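Cyclopropane mycolic acid synthase 3 (Mycobacterium tuberculosis, PDB 1L1E) probably converts a double bond at the proximal position of an alpha mycolic acid into a cyclopropane ring, using S-adenosyl-L-methionine as the source of the methylene group. Local coordinates at residues Gly137-Glu140 against His141-His144; Leu205-Ile208 against Pro209-His212; Tyr147-Phe150 against Phe151-Thr154. All blocks are in the same frame, centred on the assembly; numbering follows the deposited sequence.

Contact 1 of 3, residues Gly137-Glu140 against His141-His144. With SAH (S-adenosyl-L-homocysteine), chain D.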
ATOM      1  N   GLY A 137      -1.108  -1.199  -0.023  0.81 13.92           N
ATOM      2  CA  GLY A 137      -0.455  -1.064  -1.308  0.81 14.47           C
ATOM      3  C   GLY A 137       0.296  -2.291  -1.790  0.81 16.35           C
ATOM      4  O   GLY A 137       1.201  -2.176  -2.626  0.81 16.19           O
ATOM      5  N   ALA A 138      -0.059  -3.463  -1.279  0.84 15.52           N
ATOM      6  CA  ALA A 138       0.612  -4.693  -1.710  0.84 15.94           C
ATOM      7  C   ALA A 138      -0.251  -5.478  -2.694  0.84 15.96           C
ATOM      8  O   ALA A 138       0.244  -6.021  -3.687  0.84 17.66           O
ATOM      9  CB  ALA A 138       0.917  -5.562  -0.513  0.84 16.66           C
ATOM     10  N   PHE A 139      -1.542  -5.536  -2.381  0.84 13.98           N
ATOM     11  CA  PHE A 139      -2.550  -6.252  -3.154  0.84 17.05           C
ATOM     12  C   PHE A 139      -2.497  -6.018  -4.668  0.84 16.37           C
ATOM     13  O   PHE A 139      -2.793  -6.923  -5.444  0.84 13.57           O
ATOM     14  CB  PHE A 139      -3.932  -5.865  -2.619  0.84 18.31           C
ATOM     15  CG  PHE A 139      -5.033  -6.775  -3.050  1.00 17.74           C
ATOM     16  CD1 PHE A 139      -5.250  -7.976  -2.398  1.00 19.60           C
ATOM     17  CD2 PHE A 139      -5.854  -6.434  -4.114  1.00 14.11           C
ATOM     18  CE1 PHE A 139      -6.278  -8.832  -2.803  1.00 22.62           C
ATOM     19  CE2 PHE A 139      -6.880  -7.275  -4.528  1.00 19.82           C
ATOM     20  CZ  PHE A 139      -7.096  -8.477  -3.874  1.00 18.84           C
ATOM     21  N   GLU A 140      -2.132  -4.809  -5.084  0.80 14.48           N
ATOM     22  CA  GLU A 140      -2.054  -4.479  -6.506  0.80 15.70           C
ATOM     23  C   GLU A 140      -1.001  -5.299  -7.251  0.80 16.53           C
ATOM     24  O   GLU A 140      -1.043  -5.398  -8.479  0.80 15.07           O
ATOM     25  CB  GLU A 140      -1.750  -2.988  -6.699  0.80 16.89           C
ATOM     26  CG  GLU A 140      -2.792  -2.057  -6.102  1.00 21.41           C
ATOM     27  CD  GLU A 140      -2.406  -1.552  -4.720  1.00 24.63           C
ATOM     28  OE1 GLU A 140      -1.933  -2.363  -3.880  1.00 20.87           O
ATOM     29  OE2 GLU A 140      -2.582  -0.338  -4.482  1.00 21.49           O
ATOM     30  N   HIS A 141      -0.058  -5.876  -6.507  0.79 15.37           N
ATOM     31  CA  HIS A 141       1.014  -6.677  -7.103  0.79 17.00           C
ATOM     32  C   HIS A 141       0.737  -8.185  -7.140  0.79 15.29           C
ATOM     33  O   HIS A 141       1.505  -8.935  -7.733  0.79 15.65           O
ATOM     34  CB  HIS A 141       2.316  -6.469  -6.322  0.79 15.26           C
ATOM     35  CG  HIS A 141       2.835  -5.068  -6.366  1.00 18.44           C
ATOM     36  ND1 HIS A 141       3.637  -4.603  -7.384  1.00 20.66           N
ATOM     37  CD2 HIS A 141       2.664  -4.029  -5.515  1.00 15.69           C
ATOM     38  CE1 HIS A 141       3.943  -3.338  -7.157  1.00 24.10           C
ATOM     39  NE2 HIS A 141       3.364  -2.966  -6.029  1.00 21.63           N
ATOM     40  N   PHE A 142      -0.345  -8.624  -6.516  0.84 16.08           N
ATOM     41  CA  PHE A 142      -0.662 -10.054  -6.431  0.84 18.65           C
ATOM     42  C   PHE A 142      -1.115 -10.742  -7.725  0.84 20.68           C
ATOM     43  O   PHE A 142      -0.685 -11.859  -8.026  0.84 19.18           O
ATOM     44  CB  PHE A 142      -1.736 -10.292  -5.359  0.84 20.09           C
ATOM     45  CG  PHE A 142      -1.347  -9.829  -3.971  1.00 22.54           C
ATOM     46  CD1 PHE A 142      -2.295  -9.797  -2.954  1.00 20.65           C
ATOM     47  CD2 PHE A 142      -0.051  -9.405  -3.685  1.00 18.72           C
ATOM     48  CE1 PHE A 142      -1.961  -9.345  -1.671  1.00 22.97           C
ATOM     49  CE2 PHE A 142       0.288  -8.954  -2.408  1.00 22.04           C
ATOM     50  CZ  PHE A 142      -0.671  -8.924  -1.401  1.00 19.70           C
ATOM     51  N   GLY A 143      -1.985 -10.079  -8.478  0.84 21.55           N
ATOM     52  CA  GLY A 143      -2.499 -10.676  -9.698  0.84 22.84           C
ATOM     53  C   GLY A 143      -3.787 -11.391  -9.345  0.84 23.04           C
ATOM     54  O   GLY A 143      -3.842 -12.129  -8.366  0.84 23.94           O
ATOM     55  N   HIS A 144      -4.822 -11.165 -10.145  0.87 23.59           N
ATOM     56  CA  HIS A 144      -6.140 -11.749  -9.931  0.87 23.62           C
ATOM     57  C   HIS A 144      -6.179 -13.266  -9.684  0.87 24.08           C
ATOM     58  O   HIS A 144      -6.944 -13.729  -8.840  0.87 20.72           O
ATOM     59  CB  HIS A 144      -7.032 -11.377 -11.122  0.87 23.85           C
ATOM     60  CG  HIS A 144      -8.428 -11.904 -11.031  1.00 26.33           C
ATOM     61  ND1 HIS A 144      -8.740 -13.227 -11.259  1.00 25.63           N
ATOM     62  CD2 HIS A 144      -9.599 -11.285 -10.742  1.00 26.13           C
ATOM     63  CE1 HIS A 144     -10.042 -13.402 -11.116  1.00 25.78           C
ATOM     64  NE2 HIS A 144     -10.587 -12.239 -10.804  1.00 29.16           N
TER
HETATM   65  N   SAH D 900       3.079  -1.223   2.701  1.00 16.83           N
HETATM   66  CA  SAH D 900       4.260  -0.393   2.458  1.00 18.42           C
HETATM   67  CB  SAH D 900       4.919  -0.762   1.111  1.00 18.35           C
HETATM   68  CG  SAH D 900       4.027  -0.688  -0.131  1.00 17.75           C
HETATM   69  SD  SAH D 900       4.872  -1.128  -1.657  1.00 20.84           S
HETATM   70  C   SAH D 900       3.883   1.099   2.447  1.00 17.57           C
HETATM   71  O   SAH D 900       2.705   1.401   2.658  1.00 19.20           O
HETATM   72  OXT SAH D 900       4.763   1.935   2.199  1.00 21.09           O
HETATM   73  C5' SAH D 900       4.356  -2.868  -1.854  1.00 18.94           C
HETATM   74  C4' SAH D 900       4.936  -3.838  -0.817  1.00 17.12           C
HETATM   75  O4' SAH D 900       4.285  -5.141  -0.853  1.00 18.47           O
HETATM   76  C3' SAH D 900       6.420  -4.131  -1.024  1.00 20.48           C
HETATM   77  O3' SAH D 900       7.028  -4.244   0.283  1.00 15.59           O
HETATM   78  C2' SAH D 900       6.418  -5.449  -1.750  1.00 18.40           C
HETATM   79  O2' SAH D 900       7.687  -6.104  -1.676  1.00 18.97           O
HETATM   80  C1' SAH D 900       5.302  -6.158  -1.045  1.00 18.69           C
HETATM   81  N9  SAH D 900       4.746  -7.317  -1.777  1.00 20.18           N
HETATM   82  C8  SAH D 900       4.318  -7.439  -3.060  1.00 22.28           C
HETATM   83  N7  SAH D 900       3.863  -8.592  -3.427  1.00 20.55           N
HETATM   84  C5  SAH D 900       3.992  -9.347  -2.268  1.00 21.83           C
HETATM   85  C6  SAH D 900       3.686 -10.708  -1.938  1.00 24.16           C
HETATM   86  N6  SAH D 900       3.153 -11.570  -2.817  1.00 22.68           N
HETATM   87  N1  SAH D 900       3.954 -11.136  -0.651  1.00 23.63           N
HETATM   88  C2  SAH D 900       4.488 -10.270   0.245  1.00 25.00           C
HETATM   89  N3  SAH D 900       4.814  -8.975   0.049  1.00 21.53           N
HETATM   90  C4  SAH D 900       4.539  -8.575  -1.242  1.00 21.22           C
HETATM   91  O   HOH W   1      -3.608  -7.451  -7.961  1.00 16.23           O
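The F142 ring packs face-on against the backbone of A138 and F139 in the loop that follows strand 132-136 of the Rossmann-like methyltransferase fold, where G137, A138, H141 and F142 line the S-adenosyl-L-homocysteine pocket. The F142 side chain can be traced outward. Its CB sits 3.5 Å from F139 O, and with CG beside the backbone N, chi1 -59° turns the ring back along the chain onto A138 and F139, four and three residues earlier. One edge, through CD1, meets CD1 of F139 at 3.5 Å; the two ring planes are oblique, 65° apart. The other edge, through CE2, approaches A138 O at 3.2 Å and presents itself in plane to the adenine. Between these edges F139 CA lies over the ring centre, 3.5 Å from the centroid and 13° off the normal, a CH-pi contact. CZ, at the tip, reaches A138 CB. The turn is held by two backbone bonds, H141 N to A138 O and F142 N to F139 O, each donor standing above the carbonyl plane. A water donates to F139 O and accepts from G143 N, bridging where the direct separation is too long. On the pocket side H141 turns its ring edge to the carbonyls of G137 and A138, while E140 OE2 takes a hydrogen bond from I169 N. A138 CB lies 3.4 Å from the ribose O4' of SAH.

Contact 2 of 3, residues Leu205-Ile208 against Pro209-His212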
ATOM      1  N   LEU A 205      -5.345  -4.385 -11.062  1.00 27.31           N
ATOM      2  CA  LEU A 205      -6.164  -3.422 -10.319  1.00 26.06           C
ATOM      3  C   LEU A 205      -7.553  -4.037 -10.236  1.00 23.49           C
ATOM      4  O   LEU A 205      -8.216  -4.228 -11.251  1.00 25.96           O
ATOM      5  CB  LEU A 205      -6.217  -2.078 -11.057  1.00 27.18           C
ATOM      6  CG  LEU A 205      -4.849  -1.415 -11.263  1.00 28.84           C
ATOM      7  CD1 LEU A 205      -5.021  -0.044 -11.909  1.00 28.91           C
ATOM      8  CD2 LEU A 205      -4.149  -1.280  -9.913  1.00 28.83           C
ATOM      9  N   PRO A 206      -8.010  -4.366  -9.026  1.00 22.75           N
ATOM     10  CA  PRO A 206      -9.334  -4.970  -8.883  1.00 21.56           C
ATOM     11  C   PRO A 206     -10.491  -3.992  -8.847  1.00 21.07           C
ATOM     12  O   PRO A 206     -10.312  -2.802  -8.555  1.00 17.45           O
ATOM     13  CB  PRO A 206      -9.216  -5.726  -7.571  1.00 21.45           C
ATOM     14  CG  PRO A 206      -8.395  -4.775  -6.752  1.00 23.88           C
ATOM     15  CD  PRO A 206      -7.296  -4.369  -7.734  1.00 24.40           C
ATOM     16  N   SER A 207     -11.673  -4.516  -9.167  1.00 20.46           N
ATOM     17  CA  SER A 207     -12.903  -3.760  -9.123  1.00 18.45           C
ATOM     18  C   SER A 207     -13.382  -3.988  -7.698  1.00 19.58           C
ATOM     19  O   SER A 207     -12.967  -4.960  -7.048  1.00 19.61           O
ATOM     20  CB  SER A 207     -13.940  -4.333 -10.109  1.00 20.50           C
ATOM     21  OG  SER A 207     -14.476  -5.573  -9.649  1.00 18.56           O
ATOM     22  N   ILE A 208     -14.236  -3.097  -7.200  0.81 17.13           N
ATOM     23  CA  ILE A 208     -14.762  -3.237  -5.849  0.81 19.35           C
ATOM     24  C   ILE A 208     -15.541  -4.549  -5.686  0.81 18.62           C
ATOM     25  O   ILE A 208     -15.383  -5.246  -4.679  0.81 18.64           O
ATOM     26  CB  ILE A 208     -15.634  -2.021  -5.478  0.81 18.78           C
ATOM     27  CG1 ILE A 208     -14.742  -0.779  -5.374  1.00 22.74           C
ATOM     28  CG2 ILE A 208     -16.332  -2.254  -4.151  1.00 22.80           C
ATOM     29  CD1 ILE A 208     -15.494   0.523  -5.196  1.00 27.20           C
ATOM     30  N   PRO A 209     -16.401  -4.898  -6.664  0.91 19.31           N
ATOM     31  CA  PRO A 209     -17.177  -6.141  -6.600  0.91 18.54           C
ATOM     32  C   PRO A 209     -16.279  -7.380  -6.469  0.91 18.01           C
ATOM     33  O   PRO A 209     -16.648  -8.352  -5.810  0.91 18.79           O
ATOM     34  CB  PRO A 209     -17.955  -6.117  -7.914  0.91 21.22           C
ATOM     35  CG  PRO A 209     -18.271  -4.650  -8.051  1.00 21.07           C
ATOM     36  CD  PRO A 209     -16.909  -4.033  -7.747  1.00 19.93           C
ATOM     37  N   THR A 210     -15.108  -7.339  -7.101  0.86 17.32           N
ATOM     38  CA  THR A 210     -14.158  -8.446  -7.045  0.86 20.41           C
ATOM     39  C   THR A 210     -13.572  -8.615  -5.642  0.86 20.84           C
ATOM     40  O   THR A 210     -13.487  -9.737  -5.126  0.86 16.77           O
ATOM     41  CB  THR A 210     -12.996  -8.250  -8.050  0.86 19.96           C
ATOM     42  OG1 THR A 210     -13.452  -8.556  -9.373  1.00 23.92           O
ATOM     43  CG2 THR A 210     -11.840  -9.159  -7.715  1.00 19.33           C
ATOM     44  N   VAL A 211     -13.149  -7.506  -5.035  1.00 21.90           N
ATOM     45  CA  VAL A 211     -12.600  -7.576  -3.683  1.00 22.96           C
ATOM     46  C   VAL A 211     -13.651  -8.258  -2.815  1.00 25.20           C
ATOM     47  O   VAL A 211     -13.371  -9.246  -2.128  1.00 24.41           O
ATOM     48  CB  VAL A 211     -12.317  -6.175  -3.109  1.00 23.89           C
ATOM     49  CG1 VAL A 211     -11.910  -6.296  -1.640  1.00 23.62           C
ATOM     50  CG2 VAL A 211     -11.234  -5.489  -3.917  1.00 18.41           C
ATOM     51  N   HIS A 212     -14.866  -7.717  -2.858  1.00 25.85           N
ATOM     52  CA  HIS A 212     -15.987  -8.261  -2.103  1.00 27.17           C
ATOM     53  C   HIS A 212     -16.175  -9.734  -2.441  1.00 26.59           C
ATOM     54  O   HIS A 212     -16.408 -10.563  -1.561  1.00 28.24           O
ATOM     55  CB  HIS A 212     -17.265  -7.504  -2.455  1.00 29.24           C
ATOM     56  CG  HIS A 212     -17.479  -6.267  -1.644  1.00 31.65           C
ATOM     57  ND1 HIS A 212     -18.150  -6.276  -0.440  1.00 31.68           N
ATOM     58  CD2 HIS A 212     -17.097  -4.984  -1.855  1.00 32.14           C
ATOM     59  CE1 HIS A 212     -18.174  -5.050   0.055  1.00 33.81           C
ATOM     60  NE2 HIS A 212     -17.541  -4.248  -0.784  1.00 33.32           N
TER
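S207 OG reaches forward to T210 N and makes S207 the N-cap of helix 208-216. S207 OG accepts from T210 N at 3.2 Å, with an N-H...O angle of 149°. A chi1 of 73°, which places OG between the backbone N and the carbonyl carbon, turns the hydroxyl toward the T210 amide. The same N-H also makes a weak bond to S207 O, so the side-chain oxygen has the straighter approach. S207 O itself is engaged chiefly by V211 N at 3.3 Å, the first i to i+4 bond of the helix, and I208 O follows with H212 N in an almost linear bond of 178°.

Around these hydrogen bonds lie carbon contacts. P209, in the first turn, has no N-H to offer; P209 CD lies 3.3 Å from I208 CB, a short distance largely set by the peptide link between them. P206 precedes the cap and sets its CG against V211 CG2 at 4.1 Å.

Farther out, neighbouring elements cover this helix start. P206 and T210 both pack on Y147 of helix 147-157, I208 touches V170 and D281, and V211 reaches F283, so the helix start is seated against strands 163-170 and 279-286. The H212 ring runs alongside the I208 side chain, and its ND1 is hydrogen-bonded to E216 OE2 one turn later. The H212 ring brings CD2 to 3.6 Å from I208 CG2, with I208 O in plane at the same ring edge.

Contact 3 of 3, residues Tyr147-Phe150 against Phe151-Thr154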
ATOM      1  N   TYR A 147      -5.969 -14.207  -5.967  1.00 21.73           N
ATOM      2  CA  TYR A 147      -6.874 -13.616  -4.979  1.00 21.89           C
ATOM      3  C   TYR A 147      -7.491 -14.606  -4.003  1.00 22.51           C
ATOM      4  O   TYR A 147      -7.421 -14.400  -2.791  1.00 20.25           O
ATOM      5  CB  TYR A 147      -7.987 -12.816  -5.673  1.00 21.88           C
ATOM      6  CG  TYR A 147      -7.528 -11.506  -6.304  1.00 22.18           C
ATOM      7  CD1 TYR A 147      -8.413 -10.725  -7.049  1.00 20.29           C
ATOM      8  CD2 TYR A 147      -6.218 -11.044  -6.143  1.00 19.40           C
ATOM      9  CE1 TYR A 147      -8.007  -9.514  -7.622  1.00 22.17           C
ATOM     10  CE2 TYR A 147      -5.804  -9.839  -6.706  1.00 19.52           C
ATOM     11  CZ  TYR A 147      -6.702  -9.076  -7.447  1.00 21.81           C
ATOM     12  OH  TYR A 147      -6.295  -7.881  -8.008  1.00 20.62           O
ATOM     13  N   HIS A 148      -8.095 -15.684  -4.505  1.00 22.19           N
ATOM     14  CA  HIS A 148      -8.709 -16.641  -3.594  1.00 22.35           C
ATOM     15  C   HIS A 148      -7.728 -17.169  -2.567  1.00 20.91           C
ATOM     16  O   HIS A 148      -8.069 -17.329  -1.396  1.00 20.70           O
ATOM     17  CB  HIS A 148      -9.297 -17.847  -4.325  1.00 25.30           C
ATOM     18  CG  HIS A 148      -9.739 -18.933  -3.392  1.00 24.56           C
ATOM     19  ND1 HIS A 148     -10.922 -18.871  -2.688  1.00 27.34           N
ATOM     20  CD2 HIS A 148      -9.116 -20.064  -2.982  1.00 25.32           C
ATOM     21  CE1 HIS A 148     -11.009 -19.919  -1.886  1.00 27.42           C
ATOM     22  NE2 HIS A 148      -9.925 -20.657  -2.046  1.00 25.57           N
ATOM     23  N   HIS A 149      -6.515 -17.461  -3.019  1.00 23.76           N
ATOM     24  CA  HIS A 149      -5.477 -17.999  -2.146  1.00 24.73           C
ATOM     25  C   HIS A 149      -5.133 -17.005  -1.028  1.00 23.70           C
ATOM     26  O   HIS A 149      -5.058 -17.369   0.145  1.00 23.04           O
ATOM     27  CB  HIS A 149      -4.238 -18.336  -2.986  1.00 26.49           C
ATOM     28  CG  HIS A 149      -3.198 -19.117  -2.248  1.00 26.97           C
ATOM     29  ND1 HIS A 149      -3.505 -19.989  -1.227  1.00 30.22           N
ATOM     30  CD2 HIS A 149      -1.852 -19.163  -2.389  1.00 29.00           C
ATOM     31  CE1 HIS A 149      -2.394 -20.534  -0.766  1.00 27.59           C
ATOM     32  NE2 HIS A 149      -1.377 -20.049  -1.454  1.00 28.02           N
ATOM     33  N   PHE A 150      -4.947 -15.746  -1.405  1.00 22.88           N
ATOM     34  CA  PHE A 150      -4.631 -14.696  -0.448  1.00 22.38           C
ATOM     35  C   PHE A 150      -5.687 -14.610   0.651  1.00 22.27           C
ATOM     36  O   PHE A 150      -5.372 -14.607   1.839  1.00 24.21           O
ATOM     37  CB  PHE A 150      -4.533 -13.354  -1.172  1.00 21.72           C
ATOM     38  CG  PHE A 150      -4.402 -12.179  -0.255  1.00 22.80           C
ATOM     39  CD1 PHE A 150      -3.217 -11.952   0.440  1.00 22.09           C
ATOM     40  CD2 PHE A 150      -5.462 -11.286  -0.094  1.00 20.80           C
ATOM     41  CE1 PHE A 150      -3.080 -10.846   1.283  1.00 21.78           C
ATOM     42  CE2 PHE A 150      -5.340 -10.171   0.748  1.00 23.67           C
ATOM     43  CZ  PHE A 150      -4.148  -9.950   1.435  1.00 22.01           C
ATOM     44  N   PHE A 151      -6.948 -14.541   0.260  1.00 20.09           N
ATOM     45  CA  PHE A 151      -7.994 -14.449   1.252  1.00 22.07           C
ATOM     46  C   PHE A 151      -8.130 -15.715   2.093  1.00 22.27           C
ATOM     47  O   PHE A 151      -8.463 -15.637   3.270  1.00 20.76           O
ATOM     48  CB  PHE A 151      -9.308 -14.043   0.585  1.00 21.59           C
ATOM     49  CG  PHE A 151      -9.332 -12.589   0.180  1.00 23.44           C
ATOM     50  CD1 PHE A 151      -9.391 -12.216  -1.164  1.00 20.51           C
ATOM     51  CD2 PHE A 151      -9.250 -11.590   1.150  1.00 19.07           C
ATOM     52  CE1 PHE A 151      -9.369 -10.878  -1.533  1.00 19.19           C
ATOM     53  CE2 PHE A 151      -9.227 -10.241   0.789  1.00 21.18           C
ATOM     54  CZ  PHE A 151      -9.285  -9.886  -0.553  1.00 18.06           C
ATOM     55  N   GLU A 152      -7.851 -16.876   1.503  1.00 24.04           N
ATOM     56  CA  GLU A 152      -7.915 -18.123   2.258  1.00 25.09           C
ATOM     57  C   GLU A 152      -6.801 -18.145   3.315  1.00 23.55           C
ATOM     58  O   GLU A 152      -7.026 -18.547   4.453  1.00 24.99           O
ATOM     59  CB  GLU A 152      -7.756 -19.335   1.330  1.00 27.75           C
ATOM     60  CG  GLU A 152      -7.147 -20.554   2.012  1.00 34.06           C
ATOM     61  CD  GLU A 152      -6.816 -21.685   1.048  1.00 38.06           C
ATOM     62  OE1 GLU A 152      -6.184 -21.424  -0.004  1.00 41.80           O
ATOM     63  OE2 GLU A 152      -7.177 -22.842   1.352  1.00 39.57           O
ATOM     64  N   VAL A 153      -5.602 -17.721   2.927  1.00 23.13           N
ATOM     65  CA  VAL A 153      -4.466 -17.702   3.844  1.00 25.95           C
ATOM     66  C   VAL A 153      -4.633 -16.679   4.970  1.00 24.59           C
ATOM     67  O   VAL A 153      -4.368 -16.987   6.132  1.00 22.86           O
ATOM     68  CB  VAL A 153      -3.142 -17.396   3.101  1.00 28.14           C
ATOM     69  CG1 VAL A 153      -1.992 -17.319   4.090  1.00 29.81           C
ATOM     70  CG2 VAL A 153      -2.868 -18.467   2.064  1.00 29.75           C
ATOM     71  N   THR A 154      -5.064 -15.464   4.631  1.00 21.74           N
ATOM     72  CA  THR A 154      -5.249 -14.430   5.648  1.00 21.54           C
ATOM     73  C   THR A 154      -6.405 -14.763   6.595  1.00 22.92           C
ATOM     74  O   THR A 154      -6.346 -14.462   7.783  1.00 24.67           O
ATOM     75  CB  THR A 154      -5.493 -13.039   5.010  1.00 22.07           C
ATOM     76  OG1 THR A 154      -6.500 -13.141   3.989  1.00 18.30           O
ATOM     77  CG2 THR A 154      -4.203 -12.502   4.409  1.00 16.04           C
TER
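The backbone from Y147 to T154 is regular alpha-helix: Y147 O, H148 O, H149 O and F150 O accept from the N-H groups of F151, E152, V153 and T154, at 2.9 to 3.1 Å. F150 O takes a second donor, T154 OG1, at 2.8 Å; a chi1 of 48° folds that hydroxyl back onto the helix and leaves CG2 over one face of the F150 ring, toward its rim, as a CH-pi contact. F150 in turn directs an edge at the face of F151, with centroids 5.1 Å apart and planes at 69°; its CD2 lies over the centre of the F151 ring.

On another side of the helix, H149 ND1 donates to E152 OE1 at 3.3 Å. The carboxylate oxygen lies in the imidazole plane but is met on its anti side, 28° out of the carboxylate plane. E152 OE2 pairs with R156 in a salt bridge, while V153 CG2 comes to 3.5 Å from H149 CE1. F150, F151 and T154 pack on M164, and F150 and T154 also reach I71, as suits the crossover helix of the beta-alpha-beta unit 132-136, 147-157, 163-170.

From the N terminus, contact 1 comes first, turning the chain just after strand 132-136; contact 3 follows at the start of helix 147-157, and contact 2 comes later, in the loop from helix 189-199 into helix 208-216. Each is local and closes before the next opens, so none nests or crosses. They meet through side chains. The F139 ring of contact 1 has CZ 3.4 Å from Y147 CE2 of contact 3 and CE2 3.7 Å from P206 CG of contact 2. F142 CE1 and F150 CE1, 3.5 Å apart, join the cofactor loop to helix 147-157. Y147 CD1, 3.8 Å from T210 CG2, connects the two helices.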